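Local coordinates for ribosomal RNA small subunit methyltransferase E (Thermotoga maritima, PDB 1Z85), which probably methylates N3 of a uridine in 16S ribosomal RNA, with S-adenosyl-L-methionine as methyl donor, acting on the assembled small subunit, at residues 33-38 with 138-143; 99-104 with 214-219; 117-122 with 194-199; 126-131 with 150-155. One frame throughout, in Å; residues are numbered along the deposited sequence.

Contact 1 (33-38 with 138-143); sequences AHHMRV and AAKQCK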
loop_
_atom_site.group_PDB
_atom_site.type_symbol
_atom_site.label_atom_id
_atom_site.label_comp_id
_atom_site.label_asym_id
_atom_site.label_seq_id
_atom_site.Cartn_x
_atom_site.Cartn_y
_atom_site.Cartn_z
ATOM N N ALA B 33 13.134 -26.636 5.189
ATOM C CA ALA B 33 12.618 -27.951 5.557
ATOM C C ALA B 33 11.361 -27.846 6.422
ATOM O O ALA B 33 10.468 -28.688 6.307
ATOM C CB ALA B 33 13.683 -28.789 6.260
ATOM N N HIS B 34 11.300 -26.850 7.303
ATOM C CA HIS B 34 10.100 -26.623 8.104
ATOM C C HIS B 34 8.916 -26.232 7.231
ATOM O O HIS B 34 7.798 -26.639 7.497
ATOM C CB HIS B 34 10.326 -25.535 9.163
ATOM C CG HIS B 34 9.114 -25.252 10.005
ATOM N ND1 HIS B 34 8.370 -24.095 9.878
ATOM C CD2 HIS B 34 8.500 -25.988 10.961
ATOM C CE1 HIS B 34 7.363 -24.123 10.731
ATOM N NE2 HIS B 34 7.420 -25.259 11.402
ATOM N N HIS B 35 9.174 -25.449 6.187
ATOM C CA HIS B 35 8.126 -24.935 5.291
ATOM C C HIS B 35 7.590 -26.082 4.467
ATOM O O HIS B 35 6.414 -26.112 4.152
ATOM C CB HIS B 35 8.680 -23.739 4.455
ATOM C CG HIS B 35 7.853 -23.330 3.261
ATOM N ND1 HIS B 35 8.416 -22.729 2.149
ATOM C CD2 HIS B 35 6.523 -23.417 3.003
ATOM C CE1 HIS B 35 7.475 -22.477 1.256
ATOM N NE2 HIS B 35 6.317 -22.886 1.748
HETATM N N MSE B 36 8.444 -27.050 4.167
HETATM C CA MSE B 36 8.029 -28.244 3.414
HETATM C C MSE B 36 7.181 -29.190 4.270
HETATM O O MSE B 36 6.193 -29.721 3.795
HETATM C CB MSE B 36 9.247 -28.993 2.879
HETATM C CG MSE B 36 10.031 -28.229 1.810
HETATM SE SE MSE B 36 11.674 -29.175 1.177
HETATM C CE MSE B 36 12.165 -27.980 -0.416
ATOM N N ARG B 37 7.578 -29.382 5.526
ATOM C CA ARG B 37 6.786 -30.150 6.503
ATOM C C ARG B 37 5.415 -29.547 6.795
ATOM O O ARG B 37 4.472 -30.270 7.125
ATOM C CB ARG B 37 7.539 -30.303 7.826
ATOM C CG ARG B 37 8.316 -31.593 7.935
ATOM C CD ARG B 37 8.879 -31.785 9.348
ATOM N NE ARG B 37 9.687 -30.640 9.789
ATOM C CZ ARG B 37 10.858 -30.274 9.258
ATOM N NH1 ARG B 37 11.396 -30.939 8.224
ATOM N NH2 ARG B 37 11.495 -29.219 9.764
ATOM N N VAL B 38 5.320 -28.229 6.692
ATOM C CA VAL B 38 4.049 -27.516 6.816
ATOM C C VAL B 38 3.126 -27.847 5.627
ATOM O O VAL B 38 1.982 -28.258 5.822
ATOM C CB VAL B 38 4.304 -25.994 7.003
ATOM C CG1 VAL B 38 3.356 -25.119 6.171
ATOM C CG2 VAL B 38 4.255 -25.642 8.488
ATOM N N ALA B 138 9.712 -13.057 0.838
ATOM C CA ALA B 138 8.937 -12.233 -0.122
ATOM C C ALA B 138 9.072 -12.695 -1.570
ATOM O O ALA B 138 8.078 -12.837 -2.295
ATOM C CB ALA B 138 9.342 -10.763 -0.017
ATOM N N ALA B 139 10.291 -12.916 -2.010
ATOM C CA ALA B 139 10.539 -13.422 -3.352
ATOM C C ALA B 139 9.856 -14.764 -3.589
ATOM O O ALA B 139 9.295 -14.981 -4.649
ATOM C CB ALA B 139 12.056 -13.532 -3.564
ATOM N N LYS B 140 9.890 -15.678 -2.616
ATOM C CA LYS B 140 9.242 -16.994 -2.816
ATOM C C LYS B 140 7.753 -16.773 -3.032
ATOM O O LYS B 140 7.155 -17.419 -3.874
ATOM C CB LYS B 140 9.459 -17.961 -1.638
ATOM C CG LYS B 140 10.837 -18.606 -1.579
ATOM C CD LYS B 140 11.212 -19.038 -0.135
ATOM C CE LYS B 140 10.107 -19.877 0.540
ATOM N NZ LYS B 140 10.527 -20.410 1.873
ATOM N N GLN B 141 7.177 -15.818 -2.304
ATOM C CA GLN B 141 5.778 -15.468 -2.502
ATOM C C GLN B 141 5.478 -14.780 -3.862
ATOM O O GLN B 141 4.454 -15.088 -4.517
ATOM C CB GLN B 141 5.272 -14.654 -1.312
ATOM C CG GLN B 141 3.801 -14.893 -0.963
ATOM N N CYS B 142 6.359 -13.897 -4.324
ATOM C CA CYS B 142 6.125 -13.150 -5.580
ATOM C C CYS B 142 6.620 -13.876 -6.811
ATOM O O CYS B 142 6.472 -13.359 -7.924
ATOM C CB CYS B 142 6.788 -11.764 -5.525
ATOM S SG CYS B 142 5.880 -10.732 -4.471
ATOM N N LYS B 143 7.221 -15.054 -6.583
ATOM C CA LYS B 143 7.850 -15.876 -7.604
ATOM C C LYS B 143 8.874 -15.064 -8.370
ATOM O O LYS B 143 8.865 -14.972 -9.600
ATOM C CB LYS B 143 6.800 -16.508 -8.512
ATOM C CG LYS B 143 5.649 -17.203 -7.766
ATOM C CD LYS B 143 6.037 -18.523 -7.093
ATOM C CE LYS B 143 4.808 -19.528 -6.956
ATOM N NZ LYS B 143 4.280 -19.692 -5.530
#
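Helix 30-38 of the PUA-family domain, probably RNA-binding as in its relatives, meets helix 128-142 of the SPOUT methyltransferase domain through His35 and Lys140, one side chain from each domain. The two helices stand well apart: the closest CA atoms, those of His35 and Lys140, are 11.4 Å from each other, and only 72 Å² is buried between the segments. Both side chains therefore reach inward from opposite directions. The lysine chain bends at chi3 (51°), and its NZ donates to ND1 of His35 over 3.1 Å. This bond fixes ND1 as the acceptor, hence without a proton, although NZ lies 32° out of the imidazole plane, so the bond is tilted. With CG of His35 anti to its main-chain nitrogen (chi1 165°), the ring points toward Lys140 and also meets the ring of Phe17, from strand 16-22. The lysine is buried, and its charge is answered chiefly by Glu32, just before the PUA segment, with a second salt bridge to Glu137 of its own helix. An alanine at His35 would probably cost Lys140 its ring-nitrogen acceptor and open a gap beside Phe17, leaving the ammonium group to its two glutamates. Lys140 CE also approaches the ring, 3.7 Å from His35 ND1.

Contact 2 (99-104 with 214-219); sequences TRFLIE and LRFETA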
loop_
_atom_site.group_PDB
_atom_site.type_symbol
_atom_site.label_atom_id
_atom_site.label_comp_id
_atom_site.label_asym_id
_atom_site.label_seq_id
_atom_site.Cartn_x
_atom_site.Cartn_y
_atom_site.Cartn_z
ATOM N N THR B 99 11.086 -1.231 8.492
ATOM C CA THR B 99 12.181 -1.803 7.682
ATOM C C THR B 99 11.744 -3.061 6.972
ATOM O O THR B 99 12.013 -3.214 5.835
ATOM C CB THR B 99 13.426 -2.054 8.542
ATOM O OG1 THR B 99 13.774 -0.851 9.233
ATOM C CG2 THR B 99 14.625 -2.399 7.707
ATOM N N ARG B 100 11.042 -3.959 7.644
ATOM C CA ARG B 100 10.616 -5.191 7.022
ATOM C C ARG B 100 9.666 -4.889 5.867
ATOM O O ARG B 100 9.782 -5.460 4.797
ATOM C CB ARG B 100 9.935 -6.074 8.080
ATOM C CG ARG B 100 9.445 -7.423 7.558
ATOM C CD ARG B 100 8.462 -8.031 8.603
ATOM N NE ARG B 100 7.553 -9.094 8.176
ATOM C CZ ARG B 100 7.874 -10.322 7.730
ATOM N NH1 ARG B 100 9.140 -10.693 7.525
ATOM N NH2 ARG B 100 6.882 -11.182 7.432
ATOM N N PHE B 101 8.724 -3.978 6.107
ATOM C CA PHE B 101 7.765 -3.480 5.098
ATOM C C PHE B 101 8.441 -2.926 3.856
ATOM O O PHE B 101 8.099 -3.303 2.736
ATOM C CB PHE B 101 6.818 -2.411 5.705
ATOM C CG PHE B 101 5.925 -1.767 4.693
ATOM C CD1 PHE B 101 4.773 -2.406 4.262
ATOM C CD2 PHE B 101 6.265 -0.558 4.123
ATOM C CE1 PHE B 101 3.965 -1.820 3.261
ATOM C CE2 PHE B 101 5.503 0.012 3.142
ATOM C CZ PHE B 101 4.352 -0.605 2.690
ATOM N N LEU B 102 9.444 -2.072 4.048
ATOM C CA LEU B 102 10.105 -1.460 2.920
ATOM C C LEU B 102 10.873 -2.471 2.088
ATOM O O LEU B 102 10.812 -2.441 0.863
ATOM C CB LEU B 102 11.041 -0.347 3.347
ATOM C CG LEU B 102 10.395 0.915 3.930
ATOM C CD1 LEU B 102 11.493 1.832 4.509
ATOM C CD2 LEU B 102 9.607 1.630 2.848
ATOM N N ILE B 103 11.628 -3.345 2.750
ATOM C CA ILE B 103 12.261 -4.455 2.076
ATOM C C ILE B 103 11.286 -5.348 1.288
ATOM O O ILE B 103 11.584 -5.764 0.176
ATOM C CB ILE B 103 12.930 -5.380 3.091
ATOM C CG1 ILE B 103 14.031 -4.647 3.872
ATOM C CG2 ILE B 103 13.539 -6.583 2.400
ATOM C CD1 ILE B 103 14.462 -5.420 5.127
ATOM N N GLU B 104 10.143 -5.664 1.874
ATOM C CA GLU B 104 9.147 -6.532 1.200
ATOM C C GLU B 104 8.622 -5.897 -0.063
ATOM O O GLU B 104 8.450 -6.543 -1.115
ATOM C CB GLU B 104 8.005 -6.875 2.161
ATOM C CG GLU B 104 8.340 -8.070 3.106
ATOM C CD GLU B 104 7.311 -8.385 4.244
ATOM O OE1 GLU B 104 6.216 -7.761 4.352
ATOM O OE2 GLU B 104 7.673 -9.265 5.068
ATOM N N LEU B 214 0.779 11.799 3.101
ATOM C CA LEU B 214 0.179 10.452 3.236
ATOM C C LEU B 214 0.806 9.580 4.342
ATOM O O LEU B 214 1.937 9.809 4.739
ATOM C CB LEU B 214 0.315 9.681 1.916
ATOM C CG LEU B 214 -0.577 10.091 0.753
ATOM C CD1 LEU B 214 -0.041 9.418 -0.519
ATOM C CD2 LEU B 214 -2.085 9.792 1.039
ATOM N N ARG B 215 0.012 8.612 4.821
ATOM C CA ARG B 215 0.466 7.410 5.532
ATOM C C ARG B 215 1.767 6.909 4.923
ATOM O O ARG B 215 1.879 6.773 3.707
ATOM C CB ARG B 215 -0.598 6.312 5.372
ATOM C CG ARG B 215 -0.841 5.384 6.559
ATOM C CD ARG B 215 -2.384 5.118 6.758
ATOM N N PHE B 216 2.760 6.685 5.788
ATOM C CA PHE B 216 4.062 6.097 5.423
ATOM C C PHE B 216 3.939 4.956 4.389
ATOM O O PHE B 216 4.570 4.996 3.354
ATOM C CB PHE B 216 4.755 5.631 6.718
ATOM C CG PHE B 216 5.796 4.578 6.530
ATOM C CD1 PHE B 216 7.031 4.896 6.015
ATOM C CD2 PHE B 216 5.515 3.241 6.863
ATOM C CE1 PHE B 216 7.975 3.902 5.794
ATOM C CE2 PHE B 216 6.447 2.241 6.660
ATOM C CZ PHE B 216 7.681 2.568 6.132
ATOM N N GLU B 217 3.149 3.928 4.681
ATOM C CA GLU B 217 3.100 2.750 3.809
ATOM C C GLU B 217 2.548 3.080 2.436
ATOM O O GLU B 217 2.981 2.536 1.419
ATOM C CB GLU B 217 2.288 1.634 4.467
ATOM C CG GLU B 217 2.966 0.975 5.714
ATOM C CD GLU B 217 2.285 -0.351 6.175
ATOM O OE1 GLU B 217 1.251 -0.785 5.557
ATOM O OE2 GLU B 217 2.824 -0.970 7.143
ATOM N N THR B 218 1.599 3.999 2.391
ATOM C CA THR B 218 1.004 4.439 1.115
ATOM C C THR B 218 1.968 5.280 0.274
ATOM O O THR B 218 2.148 5.032 -0.937
ATOM C CB THR B 218 -0.314 5.178 1.396
ATOM O OG1 THR B 218 -1.173 4.306 2.121
ATOM C CG2 THR B 218 -1.030 5.572 0.126
ATOM N N ALA B 219 2.589 6.276 0.891
ATOM C CA ALA B 219 3.600 7.092 0.195
ATOM C C ALA B 219 4.737 6.266 -0.404
ATOM O O ALA B 219 5.230 6.580 -1.487
ATOM C CB ALA B 219 4.210 8.103 1.139
#
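Phe101 and Glu217 mark the closest backbone approach, their CA atoms 7.9 Å apart, where the middle of helix 96-108 faces the first turn of helix 216-230; Arg215 occupies the N-cap position of the latter. No hydrogen bond crosses this interface, which buries 209 Å², mostly through side chains. Phe101 provides the main surface. Its CG is anti to the backbone nitrogen, which carries the ring toward the second helix and against the extended chain of Glu217. CG of that glutamate sits 3.7 Å from the centroid of the Phe101 ring and 11° off the normal, a CH-pi contact over the face. The carboxylate continues across the same ring, its plane within 5° of the aromatic plane, so the two flat groups are stacked. The shortest atom-to-atom approach is CB of Glu217 to CZ of Phe101, 3.5 Å. Phe216 runs alongside Phe101, pointing the other way; its CE2 is 3.8 Å from Phe101 CD2, with the rings inclined at 58°. Leu102 then meets the edge of Phe216, CG to CZ at 3.9 Å, while Arg98 makes a cation-pi contact with the same phenylalanine. Beyond, Thr218 OG1 hydrogen-bonds Glu108 OE2 of the second subunit. These helices belong to the alpha/beta-knot fold of SPOUT methyltransferases, and the C-terminal one, as this bond attests, takes part in the dimer contact.

Contact 3 (117-122 with 194-199); sequences HKFERS and EKEREL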
loop_
_atom_site.group_PDB
_atom_site.type_symbol
_atom_site.label_atom_id
_atom_site.label_comp_id
_atom_site.label_asym_id
_atom_site.label_seq_id
_atom_site.Cartn_x
_atom_site.Cartn_y
_atom_site.Cartn_z
ATOM N N HIS B 117 20.872 2.294 5.088
ATOM C CA HIS B 117 21.548 3.421 5.694
ATOM C C HIS B 117 20.935 3.839 7.058
ATOM O O HIS B 117 19.742 3.909 7.248
ATOM C CB HIS B 117 21.566 4.602 4.679
ATOM C CG HIS B 117 22.419 5.765 5.105
ATOM N ND1 HIS B 117 21.876 6.963 5.530
ATOM C CD2 HIS B 117 23.763 5.913 5.182
ATOM C CE1 HIS B 117 22.854 7.790 5.874
ATOM N NE2 HIS B 117 24.010 7.197 5.626
ATOM N N LYS B 118 21.790 4.081 8.016
ATOM C CA LYS B 118 21.380 4.606 9.289
ATOM C C LYS B 118 21.485 6.159 9.248
ATOM O O LYS B 118 22.581 6.766 9.315
ATOM C CB LYS B 118 22.274 3.995 10.371
ATOM C CG LYS B 118 21.844 4.169 11.860
ATOM C CD LYS B 118 23.173 4.115 12.716
ATOM C CE LYS B 118 22.984 3.916 14.228
ATOM N NZ LYS B 118 24.113 3.107 14.877
ATOM N N PHE B 119 20.330 6.808 9.149
ATOM C CA PHE B 119 20.290 8.286 9.084
ATOM C C PHE B 119 20.635 8.822 10.449
ATOM O O PHE B 119 20.593 8.066 11.437
ATOM C CB PHE B 119 18.929 8.771 8.593
ATOM C CG PHE B 119 18.675 8.465 7.126
ATOM C CD1 PHE B 119 18.226 7.202 6.720
ATOM C CD2 PHE B 119 18.896 9.416 6.159
ATOM C CE1 PHE B 119 18.015 6.901 5.394
ATOM C CE2 PHE B 119 18.671 9.123 4.821
ATOM C CZ PHE B 119 18.228 7.860 4.438
ATOM N N GLU B 120 20.977 10.114 10.521
ATOM C CA GLU B 120 21.526 10.692 11.753
ATOM C C GLU B 120 20.553 10.595 12.933
ATOM O O GLU B 120 20.966 10.393 14.070
ATOM C CB GLU B 120 22.012 12.149 11.534
ATOM C CG GLU B 120 23.376 12.230 10.803
ATOM C CD GLU B 120 23.825 13.644 10.317
ATOM O OE1 GLU B 120 23.131 14.684 10.532
ATOM O OE2 GLU B 120 24.914 13.692 9.685
ATOM N N ARG B 121 19.258 10.709 12.669
ATOM C CA ARG B 121 18.273 10.630 13.749
ATOM C C ARG B 121 17.856 9.234 14.222
ATOM O O ARG B 121 17.035 9.149 15.138
ATOM C CB ARG B 121 17.045 11.446 13.369
ATOM C CG ARG B 121 17.359 12.934 13.428
ATOM C CD ARG B 121 16.196 13.740 13.033
ATOM N NE ARG B 121 16.533 15.157 12.917
ATOM C CZ ARG B 121 15.663 16.074 12.512
ATOM N NH1 ARG B 121 14.433 15.716 12.187
ATOM N NH2 ARG B 121 16.016 17.341 12.419
ATOM N N SER B 122 18.411 8.172 13.635
ATOM C CA SER B 122 18.087 6.783 14.034
ATOM C C SER B 122 19.209 6.208 14.859
ATOM O O SER B 122 20.351 6.454 14.552
ATOM C CB SER B 122 17.936 5.886 12.835
ATOM O OG SER B 122 17.701 4.533 13.193
ATOM N N GLU B 194 19.492 18.546 9.144
ATOM C CA GLU B 194 19.745 19.647 8.231
ATOM C C GLU B 194 20.975 19.386 7.354
ATOM O O GLU B 194 21.039 19.839 6.214
ATOM C CB GLU B 194 19.917 20.966 9.006
ATOM C CG GLU B 194 18.599 21.593 9.495
ATOM N N LYS B 195 21.956 18.691 7.901
ATOM C CA LYS B 195 23.105 18.257 7.135
ATOM C C LYS B 195 22.655 17.314 6.023
ATOM O O LYS B 195 23.043 17.488 4.880
ATOM C CB LYS B 195 24.080 17.528 8.043
ATOM C CG LYS B 195 25.516 17.998 7.936
ATOM C CD LYS B 195 26.401 17.318 9.007
ATOM C CE LYS B 195 26.855 18.275 10.127
ATOM N NZ LYS B 195 28.147 17.795 10.733
ATOM N N GLU B 196 21.838 16.313 6.364
ATOM C CA GLU B 196 21.341 15.359 5.370
ATOM C C GLU B 196 20.546 16.075 4.280
ATOM O O GLU B 196 20.647 15.758 3.101
ATOM C CB GLU B 196 20.478 14.264 6.039
ATOM C CG GLU B 196 21.285 13.330 6.977
ATOM C CD GLU B 196 20.456 12.407 7.835
ATOM O OE1 GLU B 196 19.343 12.803 8.237
ATOM O OE2 GLU B 196 20.957 11.283 8.127
ATOM N N ARG B 197 19.735 17.034 4.685
ATOM C CA ARG B 197 18.854 17.716 3.755
ATOM C C ARG B 197 19.664 18.551 2.779
ATOM O O ARG B 197 19.398 18.533 1.597
ATOM C CB ARG B 197 17.891 18.591 4.524
ATOM C CG ARG B 197 16.631 18.908 3.769
ATOM C CD ARG B 197 15.638 19.697 4.662
ATOM N NE ARG B 197 14.811 18.778 5.435
ATOM C CZ ARG B 197 13.841 18.056 4.902
ATOM N NH1 ARG B 197 13.587 18.143 3.598
ATOM N NH2 ARG B 197 13.136 17.223 5.659
ATOM N N GLU B 198 20.664 19.269 3.265
ATOM C CA GLU B 198 21.541 20.036 2.387
ATOM C C GLU B 198 22.218 19.119 1.402
ATOM O O GLU B 198 22.264 19.414 0.229
ATOM C CB GLU B 198 22.608 20.830 3.172
ATOM N N LEU B 199 22.722 18.001 1.882
ATOM C CA LEU B 199 23.383 17.019 1.050
ATOM C C LEU B 199 22.488 16.465 -0.048
ATOM O O LEU B 199 22.942 16.232 -1.168
ATOM C CB LEU B 199 23.835 15.843 1.915
ATOM C CG LEU B 199 25.211 15.250 1.638
ATOM C CD1 LEU B 199 25.463 14.018 2.559
ATOM C CD2 LEU B 199 25.352 14.896 0.153
HETATM O O HOH W 1 17.923 11.851 10.079
#
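Glu196, from the first turns of helix 194-201, pushes its buried carboxylate against the main chain of Phe119 and Glu120, and this is the tight half of the contact. Its OE2 accepts from Glu120 N over 2.7 Å, a nearly straight bond. The amide comes in on the syn side of that oxygen but 33° out of the carboxylate plane. The same oxygen lies at the edge of the Phe119 ring, 3.4 Å from CD2. Ring and carboxylate planes are 78° apart. CG of Glu196 is anti to its carbonyl carbon, and the chain runs extended from there to the loop. The site it grips is a type I beta turn, Phe119 to Ser122, that follows strand 113-117 of the methyltransferase domain's parallel sheet. The other oxygen, OE1, takes a water that in turn accepts from Arg121 N, and it also accepts from Ser193 N, so this carboxylate takes Glu120 N and Ser193 N directly and Arg121 N through the water. The looser half is exposed: Glu120 crosses Lys195 at about a right angle, with OE1 3.9 Å from Lys195 CB. Their charged ends stay apart, Glu120 OE2 to Lys195 NZ measuring 5.3 Å, while Glu120 OE1 hydrogen-bonds Ser193 OG.

Contact 4 (126-131 with 150-155); sequences ISLDKA and VSFLEK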
loop_
_atom_site.group_PDB
_atom_site.type_symbol
_atom_site.label_atom_id
_atom_site.label_comp_id
_atom_site.label_asym_id
_atom_site.label_seq_id
_atom_site.Cartn_x
_atom_site.Cartn_y
_atom_site.Cartn_z
ATOM N N ILE B 126 20.504 -3.005 11.821
ATOM C CA ILE B 126 19.896 -4.117 11.094
ATOM C C ILE B 126 20.856 -5.288 11.009
ATOM O O ILE B 126 22.086 -5.098 10.818
ATOM C CB ILE B 126 19.405 -3.699 9.671
ATOM C CG1 ILE B 126 18.581 -4.802 9.010
ATOM C CG2 ILE B 126 20.512 -3.303 8.749
ATOM C CD1 ILE B 126 17.824 -4.254 7.838
ATOM N N SER B 127 20.299 -6.489 11.163
ATOM C CA SER B 127 21.007 -7.737 10.843
ATOM C C SER B 127 20.818 -8.049 9.338
ATOM O O SER B 127 19.699 -8.287 8.864
ATOM C CB SER B 127 20.472 -8.909 11.649
ATOM O OG SER B 127 21.003 -10.161 11.142
ATOM N N LEU B 128 21.905 -8.025 8.595
ATOM C CA LEU B 128 21.858 -8.282 7.181
ATOM C C LEU B 128 21.375 -9.682 6.869
ATOM O O LEU B 128 20.687 -9.888 5.890
ATOM C CB LEU B 128 23.225 -8.023 6.552
ATOM C CG LEU B 128 23.207 -7.507 5.131
ATOM C CD1 LEU B 128 22.705 -6.063 5.084
ATOM C CD2 LEU B 128 24.598 -7.646 4.516
ATOM N N ASP B 129 21.648 -10.648 7.733
ATOM C CA ASP B 129 21.076 -11.982 7.548
ATOM C C ASP B 129 19.564 -12.019 7.712
ATOM O O ASP B 129 18.879 -12.781 7.013
ATOM C CB ASP B 129 21.743 -12.966 8.517
ATOM C CG ASP B 129 23.181 -13.330 8.099
ATOM O OD1 ASP B 129 23.683 -12.878 7.032
ATOM O OD2 ASP B 129 23.821 -14.078 8.859
ATOM N N LYS B 130 19.031 -11.182 8.601
ATOM C CA LYS B 130 17.588 -11.099 8.782
ATOM C C LYS B 130 16.966 -10.480 7.566
ATOM O O LYS B 130 15.935 -10.945 7.112
ATOM C CB LYS B 130 17.204 -10.331 10.059
ATOM C CG LYS B 130 15.691 -10.483 10.513
ATOM C CD LYS B 130 15.396 -9.838 11.908
ATOM C CE LYS B 130 16.223 -10.460 13.076
ATOM N NZ LYS B 130 17.390 -9.634 13.651
ATOM N N ALA B 131 17.588 -9.439 7.022
ATOM C CA ALA B 131 17.064 -8.767 5.845
ATOM C C ALA B 131 17.008 -9.735 4.638
ATOM O O ALA B 131 16.004 -9.810 3.923
ATOM C CB ALA B 131 17.897 -7.566 5.546
ATOM N N VAL B 150 21.365 -6.990 -1.264
ATOM C CA VAL B 150 21.319 -6.105 -0.088
ATOM C C VAL B 150 22.749 -5.722 0.302
ATOM O O VAL B 150 23.645 -6.526 0.195
ATOM C CB VAL B 150 20.569 -6.734 1.126
ATOM C CG1 VAL B 150 19.067 -7.016 0.761
ATOM C CG2 VAL B 150 21.265 -7.979 1.611
ATOM N N SER B 151 22.944 -4.447 0.657
ATOM C CA SER B 151 24.225 -3.904 1.035
ATOM C C SER B 151 24.010 -2.861 2.140
ATOM O O SER B 151 22.861 -2.385 2.371
ATOM C CB SER B 151 24.856 -3.203 -0.162
ATOM O OG SER B 151 24.986 -4.095 -1.262
ATOM N N PHE B 152 25.090 -2.550 2.844
ATOM C CA PHE B 152 25.127 -1.390 3.714
ATOM C C PHE B 152 25.588 -0.205 2.874
ATOM O O PHE B 152 26.249 -0.378 1.855
ATOM C CB PHE B 152 26.081 -1.571 4.882
ATOM C CG PHE B 152 25.711 -2.683 5.831
ATOM C CD1 PHE B 152 24.624 -2.549 6.671
ATOM C CD2 PHE B 152 26.510 -3.847 5.924
ATOM C CE1 PHE B 152 24.299 -3.541 7.559
ATOM C CE2 PHE B 152 26.180 -4.859 6.829
ATOM C CZ PHE B 152 25.051 -4.700 7.640
ATOM N N LEU B 153 25.224 1.001 3.277
ATOM C CA LEU B 153 25.660 2.215 2.574
ATOM C C LEU B 153 26.199 3.174 3.621
ATOM O O LEU B 153 25.465 3.536 4.562
ATOM C CB LEU B 153 24.444 2.855 1.860
ATOM C CG LEU B 153 24.778 4.174 1.122
ATOM C CD1 LEU B 153 25.695 3.894 -0.044
ATOM C CD2 LEU B 153 23.566 4.940 0.688
ATOM N N GLU B 154 27.460 3.574 3.517
ATOM C CA GLU B 154 28.003 4.444 4.558
ATOM C C GLU B 154 27.590 5.928 4.397
ATOM O O GLU B 154 27.311 6.619 5.390
ATOM C CB GLU B 154 29.542 4.347 4.640
ATOM C CG GLU B 154 30.111 5.046 5.896
ATOM C CD GLU B 154 29.778 4.386 7.272
ATOM O OE1 GLU B 154 29.090 3.313 7.379
ATOM O OE2 GLU B 154 30.260 4.960 8.281
ATOM N N LYS B 155 27.588 6.412 3.163
ATOM C CA LYS B 155 27.416 7.831 2.898
ATOM C C LYS B 155 26.324 8.059 1.878
ATOM O O LYS B 155 26.148 7.251 0.952
ATOM C CB LYS B 155 28.752 8.474 2.449
ATOM C CG LYS B 155 29.725 8.657 3.624
ATOM C CD LYS B 155 31.114 9.187 3.230
#
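Leu128 and Phe152 form the innermost shell, meeting from opposite directions. CD1 of the leucine stands over one face of the Phe152 ring, 4.0 Å from its centroid and 19° off the normal, a CH-pi contact displaced toward the rim. Its closest ring atom is Phe152 CZ, 3.7 Å from Leu128 CD1, while CD2 of the leucine reaches CE2. Ile126 touches the ring differently: its CG2 lies at the edge near the ring plane, 4.0 Å from CE1 of Phe152. Leu128 CG also meets Val150 CG2 at 4.0 Å, so the leucine touches two residues of strand 149-152. An alanine in place of Leu128 would probably uncover that face of Phe152 and open a gap beside Val150, leaving the ring freer to turn. Phe152 reaches the leucine because its CG is anti to the carbonyl carbon (chi1 -63°). Just before Leu128 in the chain, Ser127 is the N-cap of the helix, its OG accepting a weak capping bond of 3.4 Å from Lys130 N. Phe116 of strand 113-117 touches Ile126, Leu128 and Ala131, and backbone bonds tie Ser151 and Leu153 to the same strand. The contact thus closes the beta-alpha-beta crossover of strand 113-117, helix 128-142 and strand 149-152, placing the helix start against an edge strand, within this chain, of the parallel sheet, with Thr99 and Ile103 of helix 96-108 alongside.

From the N terminus, residues 33-38 of the PUA domain come first, and contact 1 closes a loop of 99 residues on reaching 138-143, tying that domain to helix 128-142. Its segments alternate with those of the other three contacts, so it crosses them all. Contact 2, opening at 99-104 and closing at 214-219, encloses contacts 3 and 4 and joins helix 96-108 to the C-terminal helix. Within it, contact 3 joins the loop after strand 113-117 to helix 194-201 and encloses contact 4 (126-131 to 150-155), which ties the start of helix 128-142 to strand 149-152. Contact 2 touches contact 1 through Glu104 and Ala138, and contact 4 through Thr99 and Ile126; contacts 3 and 4 touch at His117 with Leu153 and Glu154.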